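Superoxide dismutase [Mn], mitochondrial (Saccharomyces cerevisiae S288C, PDB 4F6E) catalyses the manganese-dependent dismutation of superoxide into hydrogen peroxide and molecular oxygen. Local coordinates at residues F78-L83 against Y152-V157; G12-Y17 against E86-E91; S131-I136 against L164-A169. The protein carries 2 engineered substitutions. One frame throughout, in Å; residues are numbered along the deposited sequence.

Contact 1: F78-L83 against Y152-V157; sequences FTNHCL and YNQDTV. With MN (manganese (II) ion), chain E.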
# COMPACT_ATOMS: atom_id res chain seq x y z
N PHE A 78 -14.14 -13.06 -4.85
CA PHE A 78 -14.96 -14.25 -4.73
C PHE A 78 -15.31 -14.52 -3.27
O PHE A 78 -16.48 -14.75 -2.94
CB PHE A 78 -14.24 -15.46 -5.33
CG PHE A 78 -14.91 -16.77 -5.04
CD1 PHE A 78 -16.10 -17.10 -5.66
CD2 PHE A 78 -14.37 -17.66 -4.12
CE1 PHE A 78 -16.74 -18.30 -5.38
CE2 PHE A 78 -14.99 -18.86 -3.84
CZ PHE A 78 -16.18 -19.18 -4.47
N THR A 79 -14.30 -14.50 -2.41
CA THR A 79 -14.49 -14.89 -1.01
C THR A 79 -15.37 -13.88 -0.27
O THR A 79 -16.29 -14.27 0.45
CB THR A 79 -13.12 -14.99 -0.30
OG1 THR A 79 -12.34 -16.01 -0.94
CG2 THR A 79 -13.30 -15.35 1.18
N ASN A 80 -15.08 -12.60 -0.46
CA ASN A 80 -15.79 -11.56 0.29
C ASN A 80 -17.26 -11.53 -0.05
O ASN A 80 -18.10 -11.34 0.83
CB ASN A 80 -15.19 -10.16 0.03
CG ASN A 80 -13.87 -9.93 0.74
OD1 ASN A 80 -13.56 -10.55 1.77
ND2 ASN A 80 -13.07 -9.02 0.20
N HIS A 81 -17.60 -11.71 -1.33
CA HIS A 81 -19.01 -11.73 -1.71
C HIS A 81 -19.72 -12.97 -1.22
O HIS A 81 -20.89 -12.90 -0.85
CB HIS A 81 -19.20 -11.50 -3.22
CG HIS A 81 -18.87 -10.11 -3.63
ND1 HIS A 81 -17.58 -9.70 -3.90
CD2 HIS A 81 -19.65 -9.01 -3.73
CE1 HIS A 81 -17.59 -8.42 -4.20
NE2 HIS A 81 -18.83 -7.98 -4.11
N CYS A 82 -19.03 -14.10 -1.18
CA CYS A 82 -19.65 -15.29 -0.60
C CYS A 82 -20.01 -15.04 0.86
O CYS A 82 -21.11 -15.38 1.30
CB CYS A 82 -18.74 -16.52 -0.69
SG CYS A 82 -18.67 -17.24 -2.35
N LEU A 83 -19.10 -14.43 1.61
CA LEU A 83 -19.37 -14.12 3.02
C LEU A 83 -20.55 -13.16 3.14
O LEU A 83 -21.42 -13.35 4.00
CB LEU A 83 -18.14 -13.49 3.69
CG LEU A 83 -16.93 -14.42 3.84
CD1 LEU A 83 -15.68 -13.66 4.23
CD2 LEU A 83 -17.22 -15.50 4.87
N TYR A 152 -9.22 -2.65 2.12
CA TYR A 152 -9.39 -1.94 0.86
C TYR A 152 -9.53 -2.88 -0.32
O TYR A 152 -9.01 -4.00 -0.32
CB TYR A 152 -8.25 -0.94 0.64
CG TYR A 152 -8.49 0.33 1.41
CD1 TYR A 152 -8.94 1.48 0.76
CD2 TYR A 152 -8.33 0.37 2.78
CE1 TYR A 152 -9.18 2.64 1.47
CE2 TYR A 152 -8.58 1.53 3.50
CZ TYR A 152 -9.01 2.66 2.84
OH TYR A 152 -9.25 3.81 3.56
N ASN A 153 -10.27 -2.42 -1.33
CA ASN A 153 -10.45 -3.16 -2.58
C ASN A 153 -11.05 -4.53 -2.32
O ASN A 153 -12.11 -4.60 -1.72
CB ASN A 153 -9.13 -3.18 -3.34
CG ASN A 153 -8.63 -1.77 -3.57
OD1 ASN A 153 -9.41 -0.90 -3.93
ND2 ASN A 153 -7.36 -1.53 -3.27
N GLN A 154 -10.38 -5.60 -2.74
CA GLN A 154 -10.86 -6.93 -2.37
C GLN A 154 -9.92 -7.64 -1.41
O GLN A 154 -9.91 -8.87 -1.32
CB GLN A 154 -11.19 -7.79 -3.60
CG GLN A 154 -12.33 -7.26 -4.46
CD GLN A 154 -13.66 -7.13 -3.72
OE1 GLN A 154 -13.84 -7.67 -2.62
NE2 GLN A 154 -14.60 -6.42 -4.33
N ASP A 155 -9.14 -6.87 -0.65
CA ASP A 155 -8.38 -7.47 0.44
C ASP A 155 -9.38 -8.08 1.42
O ASP A 155 -10.51 -7.62 1.54
CB ASP A 155 -7.49 -6.45 1.12
CG ASP A 155 -6.38 -5.93 0.21
OD1 ASP A 155 -6.16 -6.51 -0.87
OD2 ASP A 155 -5.73 -4.93 0.58
N THR A 156 -8.96 -9.12 2.12
CA THR A 156 -9.89 -9.77 3.04
C THR A 156 -9.18 -10.08 4.35
O THR A 156 -7.99 -9.81 4.49
CB THR A 156 -10.53 -11.04 2.43
OG1 THR A 156 -11.65 -11.46 3.22
CG2 THR A 156 -9.52 -12.17 2.36
N VAL A 157 -9.93 -10.61 5.32
CA VAL A 157 -9.32 -11.00 6.58
C VAL A 157 -8.92 -12.46 6.54
O VAL A 157 -9.73 -13.33 6.24
CB VAL A 157 -10.25 -10.70 7.77
CG1 VAL A 157 -10.31 -9.20 8.01
CG2 VAL A 157 -11.65 -11.24 7.52
MN MN E . -19.33 -5.82 -4.03
O HOH W 1 -17.10 -5.25 -3.44
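N80 and H81 of helix 74-86, in the N-terminal alpha-hairpin domain, face Q154, D155 and T156 of the C-terminal domain. The partners lie in and just after a type II' turn from Y152 to D155 that ends strand 148-152, so the contact closes the boundary between the two halves of the iron/manganese superoxide dismutase fold.

Hydrogen bonds carry the contact. The amide of N80 is gripped three times. Its OD1 accepts in the carbonyl plane from T156 OG1 at 2.6 Å; a T156 chi1 of -166° sets that hydroxyl anti to the backbone N, facing the helix. Both N-H bonds of N80 ND2 are used: one runs almost straight (172°) to Q154 OE1 at 3.2 Å, the other reaches D155 O from well above its carbonyl plane. With acceptor and donors each matched, the amide's flip is fixed. The N80 and Q154 amide planes stand 46° apart, and Q154 OE1 takes a second hydrogen bond from W133 NE1.

Packing between H81 and Q154 is edge-on: Q154 NE2 lies near the plane of the imidazole, 3.6 Å from H81 CE1. G77 O accepts from H81 ND1, a second-shell bond that orients the ring.

Metal coordination completes the contact. H81 NE2 binds the manganese ion, as do H26, D168 and H172. A water is the fifth ligand, 2.4 Å from the manganese ion, and Q154, bent at its chi2, reaches it as the second-shell glutamine known from manganese enzymes of this family: Q154 NE2 donates to this water at 2.9 Å.

Contact 2: G12-Y17 against E86-E91; sequences GALEPY and ENLAPE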
# COMPACT_ATOMS: atom_id res chain seq x y z
N GLY A 12 -34.96 -9.72 -4.60
CA GLY A 12 -35.78 -8.65 -4.05
C GLY A 12 -36.15 -8.83 -2.58
O GLY A 12 -36.96 -8.07 -2.05
N ALA A 13 -35.54 -9.81 -1.91
CA ALA A 13 -35.97 -10.16 -0.55
C ALA A 13 -35.50 -9.18 0.54
O ALA A 13 -36.03 -9.19 1.66
CB ALA A 13 -35.55 -11.59 -0.20
N LEU A 14 -34.51 -8.35 0.21
CA LEU A 14 -33.94 -7.42 1.17
C LEU A 14 -34.51 -5.99 1.05
O LEU A 14 -34.01 -5.05 1.69
CB LEU A 14 -32.42 -7.39 1.02
CG LEU A 14 -31.76 -8.77 1.04
CD1 LEU A 14 -30.25 -8.57 1.04
CD2 LEU A 14 -32.21 -9.60 2.25
N GLU A 15 -35.54 -5.84 0.23
CA GLU A 15 -36.23 -4.56 0.09
C GLU A 15 -36.87 -4.14 1.41
O GLU A 15 -37.32 -5.00 2.17
CB GLU A 15 -37.33 -4.68 -0.97
CG GLU A 15 -36.84 -4.89 -2.40
CD GLU A 15 -36.43 -3.60 -3.10
OE1 GLU A 15 -36.50 -2.51 -2.49
OE2 GLU A 15 -36.04 -3.68 -4.29
N PRO A 16 -36.92 -2.83 1.68
CA PRO A 16 -36.43 -1.74 0.84
C PRO A 16 -35.00 -1.33 1.19
O PRO A 16 -34.51 -0.32 0.68
CB PRO A 16 -37.39 -0.59 1.20
CG PRO A 16 -37.69 -0.83 2.63
CD PRO A 16 -37.69 -2.33 2.84
N TYR A 17 -34.32 -2.10 2.03
CA TYR A 17 -33.04 -1.68 2.56
C TYR A 17 -31.93 -1.82 1.52
O TYR A 17 -31.09 -0.94 1.38
CB TYR A 17 -32.71 -2.47 3.84
CG TYR A 17 -33.86 -2.42 4.83
CD1 TYR A 17 -34.16 -1.24 5.50
CD2 TYR A 17 -34.66 -3.54 5.06
CE1 TYR A 17 -35.22 -1.18 6.39
CE2 TYR A 17 -35.71 -3.49 5.94
CZ TYR A 17 -35.98 -2.31 6.60
OH TYR A 17 -37.04 -2.25 7.48
N GLU A 86 -24.04 -14.62 2.67
CA GLU A 86 -24.38 -15.50 3.78
C GLU A 86 -24.70 -14.75 5.07
O GLU A 86 -25.41 -15.28 5.93
CB GLU A 86 -23.30 -16.57 4.01
CG GLU A 86 -23.30 -17.67 2.95
CD GLU A 86 -24.50 -18.62 3.08
OE1 GLU A 86 -24.79 -19.08 4.20
OE2 GLU A 86 -25.13 -18.92 2.04
N ASN A 87 -24.19 -13.52 5.21
CA ASN A 87 -24.56 -12.73 6.38
C ASN A 87 -25.63 -11.66 6.13
O ASN A 87 -25.75 -10.72 6.90
CB ASN A 87 -23.36 -12.22 7.24
CG ASN A 87 -22.43 -11.22 6.54
OD1 ASN A 87 -21.22 -11.45 6.46
ND2 ASN A 87 -22.97 -10.08 6.09
N LEU A 88 -26.42 -11.87 5.07
CA LEU A 88 -27.63 -11.10 4.80
C LEU A 88 -28.84 -12.04 4.81
O LEU A 88 -28.73 -13.20 4.42
CB LEU A 88 -27.55 -10.41 3.44
CG LEU A 88 -26.41 -9.39 3.30
CD1 LEU A 88 -26.31 -8.85 1.88
CD2 LEU A 88 -26.57 -8.26 4.30
N ALA A 89 -29.99 -11.54 5.24
CA ALA A 89 -31.20 -12.35 5.22
C ALA A 89 -32.39 -11.44 5.33
O ALA A 89 -32.31 -10.40 5.98
CB ALA A 89 -31.20 -13.35 6.38
N PRO A 90 -33.51 -11.82 4.70
CA PRO A 90 -34.71 -11.02 4.92
C PRO A 90 -35.21 -11.17 6.36
O PRO A 90 -34.83 -12.12 7.05
CB PRO A 90 -35.72 -11.60 3.93
CG PRO A 90 -35.23 -12.95 3.61
CD PRO A 90 -33.73 -12.91 3.74
N GLU A 91 -36.04 -10.23 6.81
CA GLU A 91 -36.59 -10.29 8.15
C GLU A 91 -37.32 -11.62 8.39
O GLU A 91 -37.28 -12.15 9.50
CB GLU A 91 -37.54 -9.12 8.42
CG GLU A 91 -38.11 -9.13 9.83
CD GLU A 91 -39.20 -8.09 10.07
OE1 GLU A 91 -39.91 -7.73 9.10
OE2 GLU A 91 -39.33 -7.63 11.22
O HOH W 2 -36.57 -8.38 4.22
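The pyrrolidine ring of P90 and the peptide that precedes it receive A13 and L14 on one and the same side. Over the face of the A89-P90 peptide sits a single methyl, L14 CD2, 3.6 Å from both A89 C and P90 N and 3.9 Å from P90 CD. Further along the ring, A13 O presses against P90 CB at 3.3 Å, and the A13 methyl lies on the same side, by the CB-CG bond, with A13 CB 4.1 Å from P90 CG. A second flat group belongs to 12-17 itself: P16, which follows a cis peptide bond, lays its CD toward the rim of one face of the Y17 ring.

L14 lays its two methyls along one side of 86-91. With CG beside the backbone N (chi1 -51°) and the chain extended beyond it, the fork reaches 86-91 although the side chain does not start out toward it. While CD2 takes the proline peptide, CD1 meets L88 CD1 at 4.0 Å, the two leucines crossing at about a right angle.

Both segments are irregular parts of the N-terminal alpha-hairpin domain: 12-17 leads into helix 20-27, while residues 86-91 form the exit of helix 74-86, N87 being the first to leave helical geometry. W9 packs against both L14 and P90, and the backbone of A89 is hydrogen-bonded to V192, which also touches Y17. No direct hydrogen bond joins the segments. A water bridges them beside A13, at the E91 end of 86-91, donating to A13 O at 2.7 Å and accepting from E91 N at 3.2 Å.

Contact 3: S131-I136 against L164-A169; sequences SGWAFI and LVAIDA. With MN (manganese (II) ion), chain E.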
# COMPACT_ATOMS: atom_id res chain seq x y z
N SER A 131 -12.59 2.12 -2.34
CA SER A 131 -13.41 0.91 -2.30
C SER A 131 -12.89 0.02 -1.18
O SER A 131 -11.69 -0.02 -0.95
CB SER A 131 -13.26 0.12 -3.60
OG SER A 131 -13.66 0.86 -4.74
N GLY A 132 -13.78 -0.70 -0.51
CA GLY A 132 -13.34 -1.66 0.48
C GLY A 132 -14.49 -2.25 1.28
O GLY A 132 -15.64 -2.23 0.82
N TRP A 133 -14.16 -2.75 2.47
CA TRP A 133 -15.05 -3.55 3.30
C TRP A 133 -14.81 -3.20 4.75
O TRP A 133 -13.73 -2.75 5.12
CB TRP A 133 -14.71 -5.05 3.16
CG TRP A 133 -15.02 -5.61 1.81
CD1 TRP A 133 -14.28 -5.47 0.67
CD2 TRP A 133 -16.20 -6.35 1.44
NE1 TRP A 133 -14.92 -6.08 -0.38
CE2 TRP A 133 -16.09 -6.64 0.06
CE3 TRP A 133 -17.31 -6.83 2.14
CZ2 TRP A 133 -17.06 -7.37 -0.64
CZ3 TRP A 133 -18.28 -7.55 1.45
CH2 TRP A 133 -18.15 -7.81 0.08
N ALA A 134 -15.82 -3.44 5.58
CA ALA A 134 -15.55 -3.57 7.02
C ALA A 134 -15.94 -4.97 7.44
O ALA A 134 -16.90 -5.54 6.91
CB ALA A 134 -16.32 -2.54 7.82
N PHE A 135 -15.20 -5.52 8.39
CA PHE A 135 -15.50 -6.85 8.91
C PHE A 135 -15.58 -6.77 10.43
O PHE A 135 -14.66 -6.25 11.08
CB PHE A 135 -14.40 -7.86 8.55
CG PHE A 135 -14.24 -8.11 7.07
CD1 PHE A 135 -14.91 -9.15 6.44
CD2 PHE A 135 -13.38 -7.32 6.31
CE1 PHE A 135 -14.74 -9.39 5.07
CE2 PHE A 135 -13.20 -7.55 4.95
CZ PHE A 135 -13.88 -8.58 4.33
N ILE A 136 -16.66 -7.30 11.01
CA ILE A 136 -16.64 -7.64 12.43
C ILE A 136 -15.95 -9.01 12.49
O ILE A 136 -16.36 -9.93 11.78
CB ILE A 136 -18.06 -7.71 13.02
CG1 ILE A 136 -18.80 -6.38 12.80
CG2 ILE A 136 -18.03 -8.11 14.53
CD1 ILE A 136 -20.25 -6.39 13.27
N LEU A 164 -16.99 -12.46 10.81
CA LEU A 164 -18.28 -12.79 11.40
C LEU A 164 -19.37 -12.05 10.61
O LEU A 164 -20.39 -12.64 10.25
CB LEU A 164 -18.33 -12.38 12.87
CG LEU A 164 -17.19 -12.86 13.77
CD1 LEU A 164 -17.45 -12.44 15.19
CD2 LEU A 164 -17.03 -14.39 13.67
N VAL A 165 -19.15 -10.76 10.36
CA VAL A 165 -20.03 -9.97 9.50
C VAL A 165 -19.17 -9.20 8.52
O VAL A 165 -18.26 -8.46 8.92
CB VAL A 165 -20.92 -8.99 10.31
CG1 VAL A 165 -21.82 -8.17 9.36
CG2 VAL A 165 -21.77 -9.76 11.31
N ALA A 166 -19.44 -9.39 7.23
CA ALA A 166 -18.78 -8.61 6.19
C ALA A 166 -19.78 -7.59 5.63
O ALA A 166 -20.89 -7.96 5.28
CB ALA A 166 -18.30 -9.54 5.09
N ILE A 167 -19.37 -6.32 5.55
CA ILE A 167 -20.20 -5.28 4.93
C ILE A 167 -19.44 -4.63 3.77
O ILE A 167 -18.35 -4.10 3.95
CB ILE A 167 -20.62 -4.19 5.93
CG1 ILE A 167 -21.33 -4.79 7.15
CG2 ILE A 167 -21.50 -3.13 5.24
CD1 ILE A 167 -22.67 -5.45 6.84
N ASP A 168 -20.03 -4.71 2.58
CA ASP A 168 -19.42 -4.19 1.36
C ASP A 168 -19.58 -2.67 1.30
O ASP A 168 -20.70 -2.16 1.38
CB ASP A 168 -20.12 -4.85 0.17
CG ASP A 168 -19.41 -4.65 -1.13
OD1 ASP A 168 -18.35 -3.98 -1.21
OD2 ASP A 168 -19.95 -5.18 -2.11
N ALA A 169 -18.47 -1.95 1.17
CA ALA A 169 -18.49 -0.49 1.03
C ALA A 169 -18.11 -0.00 -0.36
O ALA A 169 -17.94 1.20 -0.57
CB ALA A 169 -17.58 0.17 2.09
MN MN E . -19.33 -5.82 -4.03
O HOH W 1 -17.10 -5.25 -3.44
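The small antiparallel sheet of the C-terminal domain, which supplies one manganese ligand, is formed here by its central strand 132-136 and its neighbour 165-168, strand 148-152 lying on the other flank of the central one. W133 pairs with D168 and F135 with A166 as non-hydrogen-bonded pairs; A134 with I167 and I136 with V165 are hydrogen-bonded pairs. A134 and I167 exchange two bonds, that from I167 N to A134 O being nearly straight (171°). At the metal end A169 N continues the pattern to G132 O at 2.9 Å.

The opposite end is a classic beta bulge: L164 and V165 both face I136. I136 O accepts from both, at 2.8 Å from L164 N and 3.2 Å from V165 N, and I136 N returns a bond to V165 O.

Two faces are packed differently. On the face of A134 and I167, the I136 and V165 side chains run side by side, pointing the same way, I136 CD1 meeting V165 CB at 4.0 Å. On the other, A166 CB nestles against F135 CE1 at 3.6 Å, and D168 lies over one face of the W133 indole. D168 CB makes a CH-pi contact over the six-membered ring, 3.7 Å from its centroid, and the carboxylate is stacked on the indole, planes 4° apart, with OD1 offset toward the rim. W133 also meets the H81 ring edge-to-face, so it lines up against two metal ligands.

D168 CG is anti to the backbone N (chi1 -167°), which sends the carboxylate out past the strand to the site. D168 OD2 binds the manganese ion at 2.1 Å. D168 OD1 accepts from W170 N, and the metal-bound water O donates to D168 OD1 at 2.9 Å.

Contacts 1 and 3 build adjoining walls of the manganese site, their centres about 8 Å apart. They share the metal and its water, and are tied directly: N153 N lies 2.8 Å from S131 O, with the W133-Q154 bond as the second tie. F135 also packs on N80 from the sheet side. Contact 2 lies away from the metal; its centre is about 19 Å from that of contact 1 and about 16 Å from that of contact 3. Helix 74-86 runs from the H81 region straight into it, and N87, the first residue past that helix, reaches back to strand 165-168: N87 OD1 is 2.8 Å from A166 N. The L88 side chain remains about 10 Å from the manganese ion, measured from its nearest atom.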